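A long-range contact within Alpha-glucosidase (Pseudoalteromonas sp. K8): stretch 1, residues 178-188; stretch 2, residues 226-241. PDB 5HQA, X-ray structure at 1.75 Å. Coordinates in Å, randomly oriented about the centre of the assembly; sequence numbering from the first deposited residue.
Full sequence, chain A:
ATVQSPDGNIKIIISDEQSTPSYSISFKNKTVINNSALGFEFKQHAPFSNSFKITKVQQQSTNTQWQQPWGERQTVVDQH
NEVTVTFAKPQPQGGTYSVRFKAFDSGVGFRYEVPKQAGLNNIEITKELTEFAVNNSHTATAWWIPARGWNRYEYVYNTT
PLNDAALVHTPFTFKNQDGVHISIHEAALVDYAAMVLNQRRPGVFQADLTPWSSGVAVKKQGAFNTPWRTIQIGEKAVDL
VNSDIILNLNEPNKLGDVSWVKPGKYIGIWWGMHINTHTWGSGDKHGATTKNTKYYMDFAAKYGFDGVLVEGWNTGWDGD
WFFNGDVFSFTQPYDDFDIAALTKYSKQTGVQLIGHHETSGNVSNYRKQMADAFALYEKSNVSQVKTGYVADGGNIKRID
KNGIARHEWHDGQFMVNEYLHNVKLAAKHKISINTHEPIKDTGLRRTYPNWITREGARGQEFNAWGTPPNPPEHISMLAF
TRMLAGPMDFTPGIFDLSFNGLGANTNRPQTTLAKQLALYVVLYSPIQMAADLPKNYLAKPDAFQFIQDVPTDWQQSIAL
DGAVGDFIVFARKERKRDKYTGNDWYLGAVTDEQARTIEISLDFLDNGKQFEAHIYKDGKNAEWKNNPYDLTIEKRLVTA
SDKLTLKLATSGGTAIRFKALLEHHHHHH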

ATOM      1  N   ASP A 178      19.878 -19.133   4.471  1.00 22.19           N
ATOM      2  CA  ASP A 178      19.794 -19.792   3.170  1.00 22.82           C
ATOM      3  C   ASP A 178      19.458 -18.832   2.032  1.00 22.16           C
ATOM      4  O   ASP A 178      19.511 -19.242   0.867  1.00 24.17           O
ATOM      5  CB  ASP A 178      18.730 -20.901   3.194  1.00 25.73           C
ATOM      6  CG  ASP A 178      19.131 -22.090   4.050  1.00 35.91           C
ATOM      7  OD1 ASP A 178      20.346 -22.298   4.255  1.00 40.79           O
ATOM      8  OD2 ASP A 178      18.230 -22.823   4.518  1.00 37.31           O
ATOM      9  N   GLY A 179      19.097 -17.586   2.329  1.00 18.36           N
ATOM     10  CA  GLY A 179      18.664 -16.660   1.303  1.00 18.92           C
ATOM     11  C   GLY A 179      17.186 -16.730   0.975  1.00 18.44           C
ATOM     12  O   GLY A 179      16.728 -15.993   0.092  1.00 16.21           O
ATOM     13  N   VAL A 180      16.427 -17.589   1.656  1.00 14.21           N
ATOM     14  CA  VAL A 180      14.984 -17.634   1.465  1.00 13.19           C
ATOM     15  C   VAL A 180      14.367 -16.362   2.023  1.00 14.17           C
ATOM     16  O   VAL A 180      14.620 -15.989   3.176  1.00 13.46           O
ATOM     17  CB  VAL A 180      14.395 -18.874   2.152  1.00 14.37           C
ATOM     18  CG1 VAL A 180      12.867 -18.873   2.038  1.00 12.13           C
ATOM     19  CG2 VAL A 180      15.011 -20.137   1.564  1.00 13.96           C
ATOM     20  N   HIS A 181      13.554 -15.686   1.213  1.00 11.23           N
ATOM     21  CA  HIS A 181      12.859 -14.484   1.651  1.00  9.91           C
ATOM     22  C   HIS A 181      11.454 -14.825   2.112  1.00 11.98           C
ATOM     23  O   HIS A 181      10.758 -15.623   1.478  1.00 11.70           O
ATOM     24  CB  HIS A 181      12.794 -13.441   0.541  1.00 10.35           C
ATOM     25  CG  HIS A 181      14.105 -12.771   0.279  1.00 13.30           C
ATOM     26  ND1 HIS A 181      15.228 -13.470  -0.113  1.00 14.51           N
ATOM     27  CD2 HIS A 181      14.480 -11.472   0.375  1.00 12.41           C
ATOM     28  CE1 HIS A 181      16.236 -12.625  -0.266  1.00 14.26           C
ATOM     29  NE2 HIS A 181      15.808 -11.407   0.020  1.00 13.07           N
ATOM     30  N   ILE A 182      11.038 -14.200   3.207  1.00 10.21           N
ATOM     31  CA  ILE A 182       9.739 -14.459   3.813  1.00  9.13           C
ATOM     32  C   ILE A 182       9.118 -13.119   4.175  1.00 11.55           C
ATOM     33  O   ILE A 182       9.820 -12.195   4.598  1.00 11.36           O
ATOM     34  CB  ILE A 182       9.874 -15.365   5.056  1.00 10.63           C
ATOM     35  CG1 ILE A 182      10.489 -16.709   4.658  1.00 12.38           C
ATOM     36  CG2 ILE A 182       8.520 -15.553   5.749  1.00 11.21           C
ATOM     37  CD1 ILE A 182      10.760 -17.637   5.823  1.00 16.08           C
ATOM     38  N   SER A 183       7.803 -13.006   4.005  1.00  9.87           N
ATOM     39  CA  SER A 183       7.110 -11.793   4.422  1.00  8.46           C
ATOM     40  C   SER A 183       5.781 -12.172   5.049  1.00 11.50           C
ATOM     41  O   SER A 183       5.015 -12.943   4.462  1.00 12.05           O
ATOM     42  CB  SER A 183       6.888 -10.847   3.240  1.00  9.79           C
ATOM     43  OG  SER A 183       6.420  -9.589   3.700  1.00 10.95           O
ATOM     44  N   ILE A 184       5.505 -11.614   6.226  1.00  9.44           N
ATOM     45  CA  ILE A 184       4.287 -11.893   6.977  1.00  8.19           C
ATOM     46  C   ILE A 184       3.363 -10.687   6.863  1.00 10.72           C
ATOM     47  O   ILE A 184       3.803  -9.543   7.033  1.00  9.20           O
ATOM     48  CB  ILE A 184       4.609 -12.215   8.448  1.00  9.67           C
ATOM     49  CG1 ILE A 184       5.538 -13.431   8.512  1.00 10.04           C
ATOM     50  CG2 ILE A 184       3.320 -12.462   9.258  1.00  8.51           C
ATOM     51  CD1 ILE A 184       6.108 -13.671   9.887  1.00 11.51           C
ATOM     52  N   HIS A 185       2.086 -10.940   6.592  1.00  9.74           N
ATOM     53  CA  HIS A 185       1.121  -9.859   6.432  1.00  8.87           C
ATOM     54  C   HIS A 185      -0.260 -10.450   6.715  1.00 10.27           C
ATOM     55  O   HIS A 185      -0.370 -11.507   7.347  1.00 12.11           O
ATOM     56  CB  HIS A 185       1.286  -9.236   5.033  1.00  8.34           C
ATOM     57  CG  HIS A 185       0.492  -7.985   4.809  1.00 11.77           C
ATOM     58  ND1 HIS A 185       0.492  -6.924   5.692  1.00 10.80           N
ATOM     59  CD2 HIS A 185      -0.316  -7.622   3.783  1.00 11.41           C
ATOM     60  CE1 HIS A 185      -0.289  -5.967   5.223  1.00 10.75           C
ATOM     61  NE2 HIS A 185      -0.791  -6.364   4.065  1.00 10.39           N
ATOM     62  N   GLU A 186      -1.315  -9.766   6.280  1.00  9.36           N
ATOM     63  CA  GLU A 186      -2.656 -10.307   6.424  1.00 11.39           C
ATOM     64  C   GLU A 186      -3.510  -9.835   5.254  1.00 13.30           C
ATOM     65  O   GLU A 186      -3.155  -8.892   4.540  1.00 13.12           O
ATOM     66  CB  GLU A 186      -3.275  -9.934   7.781  1.00 13.63           C
ATOM     67  CG  GLU A 186      -3.226  -8.481   8.159  1.00 15.88           C
ATOM     68  CD  GLU A 186      -3.849  -8.229   9.535  1.00 17.60           C
ATOM     69  OE1 GLU A 186      -3.425  -7.271  10.214  1.00 15.59           O
ATOM     70  OE2 GLU A 186      -4.763  -8.986   9.940  1.00 17.15           O
ATOM     71  N   ALA A 187      -4.636 -10.514   5.045  1.00 11.24           N
ATOM     72  CA  ALA A 187      -5.504 -10.192   3.924  1.00 10.72           C
ATOM     73  C   ALA A 187      -6.955 -10.141   4.384  1.00 11.29           C
ATOM     74  O   ALA A 187      -7.368 -10.916   5.255  1.00 10.94           O
ATOM     75  CB  ALA A 187      -5.344 -11.216   2.781  1.00 10.43           C
ATOM     76  N   ALA A 188      -7.718  -9.222   3.781  1.00 10.30           N
ATOM     77  CA  ALA A 188      -9.150  -9.054   4.041  1.00 12.17           C
ATOM     78  C   ALA A 188      -9.401  -8.684   5.504  1.00 11.64           C
ATOM     79  O   ALA A 188     -10.145  -9.351   6.231  1.00 12.40           O
ATOM     80  CB  ALA A 188      -9.945 -10.310   3.639  1.00 11.07           C
TER
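Stretch 2, residues 226-241: TPWRTIQIGEKAVDLV

Stretch 2 lies beside stretch 1 as an antiparallel strand. The strand ending at G234 pairs with strand 181-187; their axes approach to 4.4 Å, with a signed crossing angle of 148°. H181 faces G234, S183 faces Q232, H185 faces T230 and A187 faces W228. Each of these pairs satisfies both backbone groups on both residues, because their N and O atoms point at the neighbouring strand, while those of the residues between point away. H181 N donates to G234 O at 2.8 Å, and G234 N to H181 O at 2.9 Å. S183 N to Q232 O, H185 N to T230 O and A187 N to W228 O are each 3.0 Å. Q232 N returns to S183 O at 2.8 Å; T230 N to H185 O and W228 N to A187 O are 2.9 Å.

I182, I184, I231 and I233 share one face, with I182 CG2 3.8 Å from I231 CG2. On that face E186 OE2 accepts from R229 NH1 at 2.9 Å in a salt bridge. Water 3 donates to E186 OE2 and accepts from R229 NH2. On the other face, water 1 joins S183 O to T230 OG1, and water 2 joins S183 OG to Q232 OE1. Q232 NE2 donates to L240 O at 2.8 Å.

Beyond the strand, the chain turns into a helix that includes V238 to V241. A237 CB sits over the H181 ring, 4.0 Å from its centroid. H181 ND1 donates to G179 O at 2.9 Å.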

ATOM      1  N   THR A 226     -11.494 -14.851  11.479  1.00 15.09           N
ATOM      2  CA  THR A 226     -10.445 -13.840  11.460  1.00 11.50           C
ATOM      3  C   THR A 226     -10.134 -13.446  10.029  1.00 12.01           C
ATOM      4  O   THR A 226     -10.508 -14.140   9.077  1.00 13.15           O
ATOM      5  CB  THR A 226      -9.179 -14.372  12.126  1.00 12.51           C
ATOM      6  OG1 THR A 226      -8.627 -15.417  11.318  1.00 13.08           O
ATOM      7  CG2 THR A 226      -9.461 -14.884  13.542  1.00 11.13           C
ATOM      8  N   PRO A 227      -9.419 -12.339   9.830  1.00 11.58           N
ATOM      9  CA  PRO A 227      -8.775 -12.114   8.534  1.00 10.44           C
ATOM     10  C   PRO A 227      -7.770 -13.222   8.260  1.00 12.19           C
ATOM     11  O   PRO A 227      -7.416 -14.012   9.136  1.00 10.82           O
ATOM     12  CB  PRO A 227      -8.081 -10.751   8.698  1.00 11.74           C
ATOM     13  CG  PRO A 227      -8.775 -10.098   9.888  1.00 13.17           C
ATOM     14  CD  PRO A 227      -9.155 -11.245  10.785  1.00 13.04           C
ATOM     15  N   TRP A 228      -7.296 -13.276   7.020  1.00 10.82           N
ATOM     16  CA  TRP A 228      -6.236 -14.212   6.678  1.00 11.17           C
ATOM     17  C   TRP A 228      -4.902 -13.728   7.234  1.00 13.51           C
ATOM     18  O   TRP A 228      -4.602 -12.536   7.204  1.00 13.93           O
ATOM     19  CB  TRP A 228      -6.139 -14.359   5.158  1.00 10.49           C
ATOM     20  CG  TRP A 228      -7.359 -14.973   4.559  1.00 11.07           C
ATOM     21  CD1 TRP A 228      -8.478 -14.326   4.120  1.00 11.36           C
ATOM     22  CD2 TRP A 228      -7.588 -16.372   4.344  1.00 11.89           C
ATOM     23  NE1 TRP A 228      -9.397 -15.243   3.645  1.00 12.96           N
ATOM     24  CE2 TRP A 228      -8.873 -16.502   3.769  1.00 14.36           C
ATOM     25  CE3 TRP A 228      -6.831 -17.526   4.581  1.00 11.75           C
ATOM     26  CZ2 TRP A 228      -9.417 -17.744   3.420  1.00 15.57           C
ATOM     27  CZ3 TRP A 228      -7.374 -18.767   4.238  1.00 13.01           C
ATOM     28  CH2 TRP A 228      -8.653 -18.863   3.669  1.00 16.03           C
ATOM     29  N   ARG A 229      -4.108 -14.652   7.759  1.00 10.63           N
ATOM     30  CA  ARG A 229      -2.704 -14.407   8.077  1.00  9.89           C
ATOM     31  C   ARG A 229      -1.886 -14.955   6.916  1.00 12.31           C
ATOM     32  O   ARG A 229      -2.129 -16.087   6.483  1.00 11.25           O
ATOM     33  CB  ARG A 229      -2.305 -15.101   9.380  1.00  9.85           C
ATOM     34  CG  ARG A 229      -2.809 -14.431  10.652  1.00 12.79           C
ATOM     35  CD  ARG A 229      -4.318 -14.607  10.878  1.00 13.30           C
ATOM     36  NE  ARG A 229      -4.776 -13.743  11.969  1.00 12.10           N
ATOM     37  CZ  ARG A 229      -5.009 -12.438  11.832  1.00 14.48           C
ATOM     38  NH1 ARG A 229      -4.847 -11.845  10.645  1.00 12.28           N
ATOM     39  NH2 ARG A 229      -5.405 -11.724  12.881  1.00 11.68           N
ATOM     40  N   THR A 230      -0.956 -14.158   6.380  1.00 10.76           N
ATOM     41  CA  THR A 230      -0.253 -14.556   5.165  1.00 11.83           C
ATOM     42  C   THR A 230       1.241 -14.677   5.415  1.00 12.82           C
ATOM     43  O   THR A 230       1.838 -13.857   6.121  1.00 10.61           O
ATOM     44  CB  THR A 230      -0.503 -13.582   3.985  1.00 15.06           C
ATOM     45  OG1 THR A 230       0.021 -12.283   4.287  1.00 14.11           O
ATOM     46  CG2 THR A 230      -1.987 -13.451   3.704  1.00 16.46           C
ATOM     47  N   ILE A 231       1.838 -15.713   4.824  1.00 11.52           N
ATOM     48  CA  ILE A 231       3.274 -15.956   4.891  1.00 10.78           C
ATOM     49  C   ILE A 231       3.750 -16.172   3.462  1.00 12.07           C
ATOM     50  O   ILE A 231       3.577 -17.261   2.901  1.00 11.04           O
ATOM     51  CB  ILE A 231       3.626 -17.158   5.773  1.00 10.06           C
ATOM     52  CG1 ILE A 231       2.983 -17.006   7.163  1.00 10.00           C
ATOM     53  CG2 ILE A 231       5.141 -17.289   5.877  1.00  9.41           C
ATOM     54  CD1 ILE A 231       3.073 -18.269   8.027  1.00 10.95           C
ATOM     55  N   GLN A 232       4.341 -15.142   2.863  1.00  9.18           N
ATOM     56  CA  GLN A 232       4.954 -15.296   1.552  1.00  9.60           C
ATOM     57  C   GLN A 232       6.344 -15.887   1.714  1.00 11.09           C
ATOM     58  O   GLN A 232       7.083 -15.519   2.634  1.00 11.80           O
ATOM     59  CB  GLN A 232       5.042 -13.948   0.835  1.00  9.89           C
ATOM     60  CG  GLN A 232       3.685 -13.361   0.473  1.00 13.16           C
ATOM     61  CD  GLN A 232       3.808 -12.088  -0.334  1.00 15.64           C
ATOM     62  OE1 GLN A 232       3.442 -10.995   0.120  1.00 17.55           O
ATOM     63  NE2 GLN A 232       4.314 -12.224  -1.548  1.00 12.15           N
ATOM     64  N   ILE A 233       6.701 -16.803   0.818  1.00 10.08           N
ATOM     65  CA  ILE A 233       7.979 -17.506   0.872  1.00 11.81           C
ATOM     66  C   ILE A 233       8.511 -17.619  -0.546  1.00 15.34           C
ATOM     67  O   ILE A 233       7.796 -18.090  -1.437  1.00 14.44           O
ATOM     68  CB  ILE A 233       7.833 -18.912   1.492  1.00 12.52           C
ATOM     69  CG1 ILE A 233       7.154 -18.841   2.866  1.00 10.17           C
ATOM     70  CG2 ILE A 233       9.192 -19.613   1.559  1.00 12.58           C
ATOM     71  CD1 ILE A 233       6.693 -20.197   3.398  1.00 11.39           C
ATOM     72  N   GLY A 234       9.763 -17.222  -0.759  1.00 13.40           N
ATOM     73  CA  GLY A 234      10.359 -17.367  -2.078  1.00 16.16           C
ATOM     74  C   GLY A 234      11.869 -17.466  -2.026  1.00 14.99           C
ATOM     75  O   GLY A 234      12.513 -17.008  -1.075  1.00 14.25           O
ATOM     76  N   GLU A 235      12.433 -18.073  -3.078  1.00 14.28           N
ATOM     77  CA  GLU A 235      13.889 -18.182  -3.165  1.00 17.60           C
ATOM     78  C   GLU A 235      14.546 -16.830  -3.385  1.00 18.10           C
ATOM     79  O   GLU A 235      15.715 -16.650  -3.029  1.00 20.35           O
ATOM     80  CB  GLU A 235      14.326 -19.089  -4.310  1.00 23.24           C
ATOM     81  CG  GLU A 235      13.555 -20.333  -4.517  1.00 32.41           C
ATOM     82  CD  GLU A 235      14.071 -21.054  -5.729  0.20 38.34           C
ATOM     83  OE1 GLU A 235      14.922 -21.943  -5.552  0.54 46.27           O
ATOM     84  OE2 GLU A 235      13.667 -20.696  -6.855  0.75 36.97           O
ATOM     85  N   LYS A 236      13.835 -15.899  -4.013  1.00 15.45           N
ATOM     86  CA  LYS A 236      14.379 -14.605  -4.395  1.00 15.73           C
ATOM     87  C   LYS A 236      13.485 -13.497  -3.859  1.00 14.86           C
ATOM     88  O   LYS A 236      12.273 -13.671  -3.715  1.00 14.38           O
ATOM     89  CB  LYS A 236      14.474 -14.455  -5.921  1.00 19.00           C
ATOM     90  CG  LYS A 236      15.331 -15.458  -6.623  1.00 22.79           C
ATOM     91  CD  LYS A 236      15.159 -15.306  -8.130  1.00 29.77           C
ATOM     92  CE  LYS A 236      16.094 -16.238  -8.890  1.00 38.67           C
ATOM     93  NZ  LYS A 236      17.516 -16.029  -8.489  0.29 38.15           N
ATOM     94  N   ALA A 237      14.092 -12.334  -3.607  1.00 11.37           N
ATOM     95  CA  ALA A 237      13.305 -11.190  -3.164  1.00 11.41           C
ATOM     96  C   ALA A 237      12.162 -10.884  -4.135  1.00 12.31           C
ATOM     97  O   ALA A 237      11.028 -10.637  -3.707  1.00 13.46           O
ATOM     98  CB  ALA A 237      14.215  -9.977  -2.989  1.00 11.07           C
ATOM     99  N   VAL A 238      12.426 -10.928  -5.448  1.00 11.76           N
ATOM    100  CA  VAL A 238      11.358 -10.595  -6.391  1.00 12.21           C
ATOM    101  C   VAL A 238      10.239 -11.629  -6.390  1.00 13.17           C
ATOM    102  O   VAL A 238       9.138 -11.337  -6.879  1.00 13.78           O
ATOM    103  CB  VAL A 238      11.875 -10.406  -7.833  1.00 11.70           C
ATOM    104  CG1 VAL A 238      12.786  -9.183  -7.914  1.00 11.93           C
ATOM    105  CG2 VAL A 238      12.580 -11.660  -8.341  1.00 12.52           C
ATOM    106  N   ASP A 239      10.476 -12.837  -5.862  1.00 11.54           N
ATOM    107  CA  ASP A 239       9.376 -13.793  -5.770  1.00 12.76           C
ATOM    108  C   ASP A 239       8.311 -13.319  -4.791  1.00 14.68           C
ATOM    109  O   ASP A 239       7.138 -13.673  -4.938  1.00 16.58           O
ATOM    110  CB  ASP A 239       9.884 -15.175  -5.358  1.00 14.16           C
ATOM    111  CG  ASP A 239      10.778 -15.807  -6.410  1.00 22.25           C
ATOM    112  OD1 ASP A 239      10.665 -15.440  -7.602  1.00 21.21           O
ATOM    113  OD2 ASP A 239      11.595 -16.676  -6.041  1.00 23.66           O
ATOM    114  N   LEU A 240       8.699 -12.527  -3.786  1.00 11.75           N
ATOM    115  CA  LEU A 240       7.700 -11.894  -2.931  1.00 10.97           C
ATOM    116  C   LEU A 240       6.877 -10.892  -3.722  1.00 12.93           C
ATOM    117  O   LEU A 240       5.651 -10.823  -3.576  1.00 13.36           O
ATOM    118  CB  LEU A 240       8.377 -11.181  -1.756  1.00 13.53           C
ATOM    119  CG  LEU A 240       9.304 -11.977  -0.839  1.00 16.99           C
ATOM    120  CD1 LEU A 240       9.847 -11.067   0.259  1.00 14.43           C
ATOM    121  CD2 LEU A 240       8.566 -13.146  -0.253  1.00 16.89           C
ATOM    122  N   VAL A 241       7.546 -10.094  -4.551  1.00 11.28           N
ATOM    123  CA  VAL A 241       6.873  -9.024  -5.277  1.00 11.74           C
ATOM    124  C   VAL A 241       5.864  -9.595  -6.272  1.00 14.20           C
ATOM    125  O   VAL A 241       4.727  -9.114  -6.369  1.00 14.83           O
ATOM    126  CB  VAL A 241       7.920  -8.133  -5.968  1.00 11.18           C
ATOM    127  CG1 VAL A 241       7.244  -7.144  -6.880  1.00 11.38           C
ATOM    128  CG2 VAL A 241       8.783  -7.415  -4.924  1.00 10.13           C
TER
HETATM  129  O   HOH W   1       2.514 -12.049   3.380  1.00 12.25           O
HETATM  130  O   HOH W   2       3.749  -9.813   2.572  1.00 17.37           O
HETATM  131  O   HOH W   3      -5.802  -9.043  12.273  1.00 13.63           O